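Local coordinates for Galactose/lactose metabolism regulatory protein GAL80 (Saccharomyces cerevisiae, PDB 3BTV), which represses the galactose and lactose metabolic genes of yeast by binding the activator GAL4 and blocking its transcriptional activation when no inducing sugar is present, at residues B[304-309]-B[318-323]; B[158-163]-B[355-360]. The protein carries 1 engineered substitution. All blocks are in the same frame, centred on the assembly; numbering follows the deposited sequence.

Interaction 1: residues B[304-309]-B[318-323]; sequences RDLKLE and SNLVLY. Engineered in segment 304-309: Arg-304 (natural residue Gly).
A beta hairpin near one edge of the large mixed sheet of the C-terminal domain pairs strand 305-310 with strand 319-324, and a classic beta bulge interrupts the pairing at one end. Asp-305 with Tyr-323 and Lys-307 with Val-321 are hydrogen-bonded pairs, each joined by two nearly straight bonds that meet their carbonyls in plane; Lys-307 N to Val-321 O is 2.8 Å. At the bulge Glu-309 O takes Ser-318 N at 2.9 Å and, weakly, Asn-319 N, so two residues face one. Leu-306, Leu-308, Leu-320 and Leu-322 line the face turned to helix 159-169. Leu-320 swings CD1 across to Leu-306 CG, 3.6 Å away, while Leu-308 runs alongside Leu-320. On the other face the Tyr-323 ring leans back along the hairpin, with Val-321 CG1 over one face and Lys-307 CB in plane at its edge. Tyr-323 OH meets Lys-307 CE at 3.4 Å, while Lys-307 NZ turns off to a salt bridge with Asp-298. An alanine in place of Tyr-323 would remove the ring and its hydroxyl and would probably leave Val-321 and the Lys-307 chain less well covered. Arg-304, an engineered replacement of glycine, lays CB against Tyr-323 O and sends its guanidinium to Tyr-172. Beside the bulge, Asn-319 ND2 reaches Glu-309 OE1 in a weak bond of 3.4 Å, amide and carboxylate planes 43° apart.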
ATOM      1  N   ARG B 304      12.046  -3.440  16.241  1.00 31.64           N
ATOM      2  CA  ARG B 304      10.944  -4.387  16.321  1.00 31.41           C
ATOM      3  C   ARG B 304       9.851  -3.958  15.376  1.00 36.06           C
ATOM      4  O   ARG B 304       9.802  -2.793  14.962  1.00 31.90           O
ATOM      5  CB  ARG B 304      10.348  -4.427  17.731  1.00 33.24           C
ATOM      6  CG  ARG B 304      11.246  -5.006  18.815  1.00 37.75           C
ATOM      7  CD  ARG B 304      10.441  -5.172  20.118  1.00 41.63           C
ATOM      8  NE  ARG B 304      11.246  -5.726  21.197  1.00 53.97           N
ATOM      9  CZ  ARG B 304      12.160  -5.042  21.883  1.00 67.37           C
ATOM     10  NH1 ARG B 304      12.390  -3.764  21.607  1.00 47.13           N
ATOM     11  NH2 ARG B 304      12.846  -5.639  22.851  1.00 55.93           N
ATOM     12  N   ASP B 305       8.980  -4.901  15.028  1.00 29.14           N
ATOM     13  CA  ASP B 305       7.766  -4.570  14.291  1.00 29.45           C
ATOM     14  C   ASP B 305       6.580  -4.626  15.231  1.00 40.34           C
ATOM     15  O   ASP B 305       6.552  -5.423  16.181  1.00 35.41           O
ATOM     16  CB  ASP B 305       7.527  -5.549  13.147  1.00 34.86           C
ATOM     17  CG  ASP B 305       8.506  -5.351  11.996  1.00 47.11           C
ATOM     18  OD1 ASP B 305       9.279  -4.361  12.019  1.00 52.07           O
ATOM     19  OD2 ASP B 305       8.496  -6.187  11.072  1.00 48.01           O
ATOM     20  N   LEU B 306       5.594  -3.788  14.943  1.00 28.25           N
ATOM     21  CA  LEU B 306       4.366  -3.721  15.720  1.00 29.58           C
ATOM     22  C   LEU B 306       3.224  -3.878  14.726  1.00 31.04           C
ATOM     23  O   LEU B 306       3.251  -3.284  13.663  1.00 32.60           O
ATOM     24  CB  LEU B 306       4.299  -2.350  16.390  1.00 26.91           C
ATOM     25  CG  LEU B 306       3.178  -1.954  17.325  1.00 49.57           C
ATOM     26  CD1 LEU B 306       3.681  -0.819  18.208  1.00 40.03           C
ATOM     27  CD2 LEU B 306       2.022  -1.491  16.488  1.00 43.32           C
ATOM     28  N   LYS B 307       2.234  -4.671  15.077  1.00 32.25           N
ATOM     29  CA  LYS B 307       1.054  -4.854  14.241  1.00 36.25           C
ATOM     30  C   LYS B 307      -0.241  -4.785  15.065  1.00 40.63           C
ATOM     31  O   LYS B 307      -0.390  -5.450  16.108  1.00 36.18           O
ATOM     32  CB  LYS B 307       1.132  -6.188  13.499  1.00 36.94           C
ATOM     33  CG  LYS B 307      -0.125  -6.502  12.683  1.00 41.79           C
ATOM     34  CD  LYS B 307      -0.317  -8.018  12.528  1.00 62.88           C
ATOM     35  CE  LYS B 307       0.657  -8.605  11.516  1.00 64.69           C
ATOM     36  NZ  LYS B 307       0.467  -7.982  10.161  1.00 42.56           N
ATOM     37  N   LEU B 308      -1.168  -3.948  14.622  1.00 31.59           N
ATOM     38  CA  LEU B 308      -2.500  -3.890  15.231  1.00 31.54           C
ATOM     39  C   LEU B 308      -3.479  -4.464  14.229  1.00 37.46           C
ATOM     40  O   LEU B 308      -3.428  -4.113  13.057  1.00 33.96           O
ATOM     41  CB  LEU B 308      -2.888  -2.439  15.529  1.00 41.73           C
ATOM     42  CG  LEU B 308      -2.118  -1.717  16.633  1.00 45.29           C
ATOM     43  CD1 LEU B 308      -1.705  -0.319  16.185  1.00 48.72           C
ATOM     44  CD2 LEU B 308      -2.932  -1.655  17.914  1.00 66.15           C
ATOM     45  N   GLU B 309      -4.367  -5.348  14.670  1.00 37.02           N
ATOM     46  CA  GLU B 309      -5.376  -5.898  13.764  1.00 41.45           C
ATOM     47  C   GLU B 309      -6.743  -5.857  14.388  1.00 49.81           C
ATOM     48  O   GLU B 309      -6.871  -5.767  15.609  1.00 50.17           O
ATOM     49  CB  GLU B 309      -5.124  -7.361  13.433  1.00 47.29           C
ATOM     50  CG  GLU B 309      -3.738  -7.769  13.071  1.00 48.38           C
ATOM     51  CD  GLU B 309      -3.621  -9.283  13.102  1.00 76.78           C
ATOM     52  OE1 GLU B 309      -4.097  -9.891  14.094  1.00 67.47           O
ATOM     53  OE2 GLU B 309      -3.083  -9.865  12.133  1.00 86.51           O
ATOM     54  N   SER B 318      -8.527  -4.903  17.841  1.00 50.09           N
ATOM     55  CA  SER B 318      -8.819  -5.955  18.793  1.00 45.34           C
ATOM     56  C   SER B 318      -7.582  -6.798  19.111  1.00 57.65           C
ATOM     57  O   SER B 318      -7.653  -7.738  19.893  1.00 45.34           O
ATOM     58  CB  SER B 318      -9.947  -6.842  18.268  1.00 47.66           C
ATOM     59  OG  SER B 318      -9.514  -7.594  17.151  1.00 64.39           O
ATOM     60  N   ASN B 319      -6.448  -6.459  18.510  1.00 59.86           N
ATOM     61  CA  ASN B 319      -5.225  -7.217  18.741  1.00 55.10           C
ATOM     62  C   ASN B 319      -3.960  -6.391  18.488  1.00 54.56           C
ATOM     63  O   ASN B 319      -3.873  -5.679  17.490  1.00 42.70           O
ATOM     64  CB  ASN B 319      -5.225  -8.456  17.852  1.00 53.76           C
ATOM     65  CG  ASN B 319      -4.283  -9.522  18.347  1.00 56.02           C
ATOM     66  OD1 ASN B 319      -4.191  -9.777  19.547  1.00 69.20           O
ATOM     67  ND2 ASN B 319      -3.586 -10.166  17.425  1.00 57.69           N
ATOM     68  N   LEU B 320      -2.993  -6.482  19.402  1.00 39.57           N
ATOM     69  CA  LEU B 320      -1.672  -5.854  19.231  1.00 31.74           C
ATOM     70  C   LEU B 320      -0.546  -6.886  19.363  1.00 38.47           C
ATOM     71  O   LEU B 320      -0.464  -7.636  20.353  1.00 31.68           O
ATOM     72  CB  LEU B 320      -1.460  -4.721  20.241  1.00 38.12           C
ATOM     73  CG  LEU B 320      -0.047  -4.112  20.360  1.00 36.58           C
ATOM     74  CD1 LEU B 320       0.364  -3.384  19.092  1.00 38.83           C
ATOM     75  CD2 LEU B 320       0.004  -3.159  21.530  1.00 40.55           C
ATOM     76  N   VAL B 321       0.318  -6.919  18.363  1.00 33.09           N
ATOM     77  CA  VAL B 321       1.424  -7.866  18.326  1.00 37.01           C
ATOM     78  C   VAL B 321       2.763  -7.157  18.126  1.00 31.41           C
ATOM     79  O   VAL B 321       2.887  -6.276  17.276  1.00 27.99           O
ATOM     80  CB  VAL B 321       1.243  -8.877  17.179  1.00 40.46           C
ATOM     81  CG1 VAL B 321       2.276  -9.981  17.297  1.00 42.49           C
ATOM     82  CG2 VAL B 321      -0.170  -9.486  17.204  1.00 42.05           C
ATOM     83  N   LEU B 322       3.764  -7.571  18.893  1.00 32.64           N
ATOM     84  CA  LEU B 322       5.124  -7.069  18.762  1.00 28.93           C
ATOM     85  C   LEU B 322       6.056  -8.211  18.453  1.00 37.36           C
ATOM     86  O   LEU B 322       5.993  -9.266  19.101  1.00 34.97           O
ATOM     87  CB  LEU B 322       5.587  -6.433  20.069  1.00 43.08           C
ATOM     88  CG  LEU B 322       5.158  -5.005  20.349  1.00 71.51           C
ATOM     89  CD1 LEU B 322       5.427  -4.726  21.806  1.00104.31           C
ATOM     90  CD2 LEU B 322       5.941  -4.053  19.449  1.00 49.15           C
ATOM     91  N   TYR B 323       6.961  -7.969  17.509  1.00 31.24           N
ATOM     92  CA  TYR B 323       7.859  -9.003  16.999  1.00 41.99           C
ATOM     93  C   TYR B 323       9.282  -8.511  17.015  1.00 48.95           C
ATOM     94  O   TYR B 323       9.577  -7.417  16.510  1.00 40.19           O
ATOM     95  CB  TYR B 323       7.577  -9.325  15.538  1.00 44.77           C
ATOM     96  CG  TYR B 323       6.156  -9.585  15.134  1.00 53.25           C
ATOM     97  CD1 TYR B 323       5.703 -10.885  14.956  1.00 50.01           C
ATOM     98  CD2 TYR B 323       5.291  -8.538  14.845  1.00 49.88           C
ATOM     99  CE1 TYR B 323       4.417 -11.142  14.542  1.00 56.96           C
ATOM    100  CE2 TYR B 323       4.003  -8.783  14.412  1.00 55.98           C
ATOM    101  CZ  TYR B 323       3.571 -10.091  14.269  1.00 66.94           C
ATOM    102  OH  TYR B 323       2.283 -10.362  13.868  1.00 76.64           O
TER

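Interaction 2: residues B[158-163]-B[355-360]; sequences SPYILR and VYHLRN
Tyr-356 and Tyr-160 bury the most surface here, and Arg-163 comes next. Tyr-356 is the last residue of strand 352-356; with CG anti to its backbone N (chi1 176°), its ring stands up against the first turn of helix 159-169. Arg-163 crosses that ring at about a right angle. Arg-163 CG sits over the face, 4.0 Å from the centroid of the Tyr-356 ring, in a CH-pi contact. A bend at chi2 (-94°) then lays the rest of the chain across the hydroxyl-bearing end of the ring, where Arg-163 NE comes within 3.6 Å of Tyr-356 CE1. Guanidinium and ring planes are 37° apart, and the guanidinium hangs past the CE1 rim of the ring with CE1 against one of its faces.

Tyr-160 approaches Tyr-356 obliquely, CD2 to CD2 at 3.7 Å, and goes on past it to the backbone beyond the strand. Tyr-356 O lies at the edge of the Tyr-160 ring, in its plane. At the tip, Tyr-160 OH accepts the N-H of Leu-358 at 2.8 Å, a side-chain bond to the main chain just where the strand has given way to loop. A water 2.7 Å from Tyr-160 OH donates to Leu-358 O, bridging the hydroxyl to the same residue. Leu-358 folds back over the helix start and sets CD1 3.8 Å from Pro-159 CB. Just before Pro-159 in the chain, Ser-158 occupies the N-cap position, its OG accepting weakly from the N-H groups of Tyr-160 and Ile-161. His-357 ND1 hydrogen-bonds instead to Ser-318 O, at the bulged end of the neighbouring strand. This is helix-on-sheet packing of an alpha+beta domain, here against a mostly antiparallel sheet, in which the N-terminal turn of a capped helix covers the end of an edge strand.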
ATOM      1  N   SER B 158      -8.595   3.727  22.935  1.00 33.74           N
ATOM      2  CA  SER B 158      -8.493   2.272  22.912  1.00 33.88           C
ATOM      3  C   SER B 158      -7.272   1.812  23.709  1.00 43.04           C
ATOM      4  O   SER B 158      -6.222   2.451  23.671  1.00 44.71           O
ATOM      5  CB  SER B 158      -8.378   1.759  21.480  1.00 34.15           C
ATOM      6  OG  SER B 158      -7.822   0.448  21.454  1.00 38.37           O
ATOM      7  N   PRO B 159      -7.403   0.692  24.427  1.00 43.47           N
ATOM      8  CA  PRO B 159      -6.264   0.208  25.211  1.00 42.23           C
ATOM      9  C   PRO B 159      -5.154  -0.254  24.271  1.00 34.46           C
ATOM     10  O   PRO B 159      -3.976  -0.140  24.595  1.00 36.60           O
ATOM     11  CB  PRO B 159      -6.844  -0.988  25.986  1.00 47.66           C
ATOM     12  CG  PRO B 159      -8.342  -0.834  25.893  1.00 51.65           C
ATOM     13  CD  PRO B 159      -8.591  -0.163  24.580  1.00 42.16           C
ATOM     14  N   TYR B 160      -5.532  -0.781  23.115  1.00 36.98           N
ATOM     15  CA  TYR B 160      -4.544  -1.191  22.111  1.00 36.05           C
ATOM     16  C   TYR B 160      -3.748  -0.022  21.542  1.00 44.03           C
ATOM     17  O   TYR B 160      -2.521  -0.091  21.406  1.00 35.33           O
ATOM     18  CB  TYR B 160      -5.231  -1.945  20.986  1.00 32.14           C
ATOM     19  CG  TYR B 160      -5.948  -3.185  21.480  1.00 43.90           C
ATOM     20  CD1 TYR B 160      -7.335  -3.212  21.623  1.00 39.83           C
ATOM     21  CD2 TYR B 160      -5.233  -4.326  21.813  1.00 31.54           C
ATOM     22  CE1 TYR B 160      -7.991  -4.363  22.084  1.00 42.54           C
ATOM     23  CE2 TYR B 160      -5.875  -5.476  22.276  1.00 44.05           C
ATOM     24  CZ  TYR B 160      -7.247  -5.489  22.420  1.00 42.26           C
ATOM     25  OH  TYR B 160      -7.867  -6.639  22.871  1.00 45.46           O
ATOM     26  N   ILE B 161      -4.454   1.049  21.203  1.00 37.67           N
ATOM     27  CA  ILE B 161      -3.809   2.244  20.684  1.00 29.76           C
ATOM     28  C   ILE B 161      -2.852   2.836  21.712  1.00 31.73           C
ATOM     29  O   ILE B 161      -1.711   3.149  21.391  1.00 35.12           O
ATOM     30  CB  ILE B 161      -4.858   3.320  20.298  1.00 42.03           C
ATOM     31  CG1 ILE B 161      -5.856   2.749  19.296  1.00 56.25           C
ATOM     32  CG2 ILE B 161      -4.189   4.550  19.722  1.00 49.02           C
ATOM     33  CD1 ILE B 161      -5.216   2.050  18.145  1.00 42.59           C
ATOM     34  N   LEU B 162      -3.311   2.980  22.954  1.00 30.25           N
ATOM     35  CA  LEU B 162      -2.467   3.580  23.984  1.00 40.89           C
ATOM     36  C   LEU B 162      -1.225   2.727  24.264  1.00 38.59           C
ATOM     37  O   LEU B 162      -0.136   3.260  24.432  1.00 40.48           O
ATOM     38  CB  LEU B 162      -3.271   3.815  25.267  1.00 46.08           C
ATOM     39  CG  LEU B 162      -4.309   4.927  25.085  1.00 50.70           C
ATOM     40  CD1 LEU B 162      -5.261   4.957  26.261  1.00 54.49           C
ATOM     41  CD2 LEU B 162      -3.601   6.266  24.907  1.00 41.61           C
ATOM     42  N   ARG B 163      -1.387   1.405  24.304  1.00 40.86           N
ATOM     43  CA  ARG B 163      -0.235   0.510  24.479  1.00 37.16           C
ATOM     44  C   ARG B 163       0.754   0.678  23.316  1.00 35.66           C
ATOM     45  O   ARG B 163       1.958   0.810  23.525  1.00 39.30           O
ATOM     46  CB  ARG B 163      -0.675  -0.956  24.592  1.00 34.08           C
ATOM     47  CG  ARG B 163      -1.180  -1.365  25.980  1.00 82.65           C
ATOM     48  CD  ARG B 163      -0.071  -1.974  26.851  1.00113.64           C
ATOM     49  NE  ARG B 163      -0.592  -2.571  28.086  1.00131.18           N
ATOM     50  CZ  ARG B 163       0.096  -3.384  28.888  1.00120.98           C
ATOM     51  NH1 ARG B 163       1.347  -3.717  28.593  1.00111.13           N
ATOM     52  NH2 ARG B 163      -0.467  -3.872  29.987  1.00111.25           N
ATOM     53  N   VAL B 355       1.959 -10.959  22.245  1.00 36.81           N
ATOM     54  CA  VAL B 355       0.598 -10.635  21.849  1.00 44.18           C
ATOM     55  C   VAL B 355      -0.127  -9.997  23.009  1.00 43.95           C
ATOM     56  O   VAL B 355      -0.104 -10.517  24.126  1.00 43.70           O
ATOM     57  CB  VAL B 355      -0.184 -11.898  21.469  1.00 46.79           C
ATOM     58  CG1 VAL B 355      -1.576 -11.524  20.956  1.00 40.26           C
ATOM     59  CG2 VAL B 355       0.575 -12.672  20.423  1.00 41.67           C
ATOM     60  N   TYR B 356      -0.775  -8.872  22.743  1.00 36.78           N
ATOM     61  CA  TYR B 356      -1.581  -8.198  23.744  1.00 38.11           C
ATOM     62  C   TYR B 356      -3.024  -8.248  23.279  1.00 44.70           C
ATOM     63  O   TYR B 356      -3.368  -7.710  22.224  1.00 43.98           O
ATOM     64  CB  TYR B 356      -1.078  -6.763  23.944  1.00 35.59           C
ATOM     65  CG  TYR B 356      -1.908  -5.921  24.903  1.00 50.91           C
ATOM     66  CD1 TYR B 356      -1.870  -6.141  26.270  1.00 63.76           C
ATOM     67  CD2 TYR B 356      -2.706  -4.880  24.436  1.00 49.82           C
ATOM     68  CE1 TYR B 356      -2.612  -5.358  27.144  1.00 69.17           C
ATOM     69  CE2 TYR B 356      -3.457  -4.092  25.306  1.00 52.32           C
ATOM     70  CZ  TYR B 356      -3.402  -4.337  26.657  1.00 67.46           C
ATOM     71  OH  TYR B 356      -4.136  -3.563  27.524  1.00 71.17           O
ATOM     72  N   HIS B 357      -3.866  -8.941  24.034  1.00 50.93           N
ATOM     73  CA  HIS B 357      -5.244  -9.142  23.605  1.00 49.48           C
ATOM     74  C   HIS B 357      -6.177  -9.277  24.787  1.00 53.87           C
ATOM     75  O   HIS B 357      -6.064 -10.229  25.556  1.00 43.97           O
ATOM     76  CB  HIS B 357      -5.369 -10.382  22.704  1.00 43.17           C
ATOM     77  CG  HIS B 357      -6.781 -10.702  22.314  1.00 60.09           C
ATOM     78  ND1 HIS B 357      -7.542  -9.867  21.523  1.00 60.66           N
ATOM     79  CD2 HIS B 357      -7.573 -11.760  22.607  1.00 57.63           C
ATOM     80  CE1 HIS B 357      -8.739 -10.397  21.345  1.00 61.75           C
ATOM     81  NE2 HIS B 357      -8.783 -11.549  21.990  1.00 56.54           N
ATOM     82  N   LEU B 358      -7.092  -8.318  24.924  1.00 47.24           N
ATOM     83  CA  LEU B 358      -8.096  -8.345  25.979  1.00 53.68           C
ATOM     84  C   LEU B 358      -9.347  -9.034  25.454  1.00 57.14           C
ATOM     85  O   LEU B 358     -10.148  -8.445  24.727  1.00 56.69           O
ATOM     86  CB  LEU B 358      -8.437  -6.930  26.434  1.00 51.53           C
ATOM     87  CG  LEU B 358      -7.281  -5.976  26.725  1.00 64.85           C
ATOM     88  CD1 LEU B 358      -7.799  -4.551  26.848  1.00 64.76           C
ATOM     89  CD2 LEU B 358      -6.541  -6.389  27.992  1.00 63.32           C
ATOM     90  N   ARG B 359      -9.503 -10.294  25.820  1.00 52.03           N
ATOM     91  CA  ARG B 359     -10.651 -11.077  25.393  1.00 89.06           C
ATOM     92  C   ARG B 359     -11.906 -10.542  26.067  1.00 73.98           C
ATOM     93  O   ARG B 359     -11.882 -10.164  27.242  1.00 76.81           O
ATOM     94  CB  ARG B 359     -10.432 -12.543  25.754  1.00117.10           C
ATOM     95  CG  ARG B 359      -8.968 -12.850  26.011  1.00138.53           C
ATOM     96  CD  ARG B 359      -8.595 -14.273  25.662  1.00152.26           C
ATOM     97  NE  ARG B 359      -7.144 -14.431  25.639  1.00164.45           N
ATOM     98  CZ  ARG B 359      -6.515 -15.582  25.429  1.00175.74           C
ATOM     99  NH1 ARG B 359      -7.205 -16.696  25.222  1.00175.36           N
ATOM    100  NH2 ARG B 359      -5.193 -15.618  25.429  1.00180.57           N
ATOM    101  N   ASN B 360     -12.994 -10.496  25.310  1.00 58.14           N
ATOM    102  CA  ASN B 360     -14.262  -9.976  25.819  1.00 94.40           C
ATOM    103  C   ASN B 360     -14.252  -8.466  26.045  1.00 94.99           C
ATOM    104  O   ASN B 360     -15.045  -7.946  26.833  1.00 93.27           O
ATOM    105  CB  ASN B 360     -14.667 -10.692  27.115  1.00109.04           C
ATOM    106  CG  ASN B 360     -15.061 -12.139  26.886  1.00107.25           C
ATOM    107  OD1 ASN B 360     -15.579 -12.496  25.826  1.00102.26           O
ATOM    108  ND2 ASN B 360     -14.819 -12.981  27.887  1.00101.97           N
TER
HETATM  109  O   HOH W   1     -10.445  -6.771  21.939  1.00 47.68           O

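In the fold
Interactions 1 and 2 lie about 10 Å apart, centre to centre, on the same side of the chain's centre. Along the sequence helix 159-169 comes first, then the hairpin of interaction 1, then strand 352-356, so the long-range contact of interaction 2 spans the hairpin. Strand 319-324 sits between strands 305-310 and 352-356 in the mixed sheet, and backbone pairing of Leu-320 with Tyr-356 carries the sheet from one interaction to the other. Helix 159-169 covers both: Tyr-160 and Arg-163 also touch leucines of the hairpin. The one helix thus packs against three successive strands at this end of the mixed sheet of the C-terminal domain, a sheet distinct from the parallel Rossmann sheet.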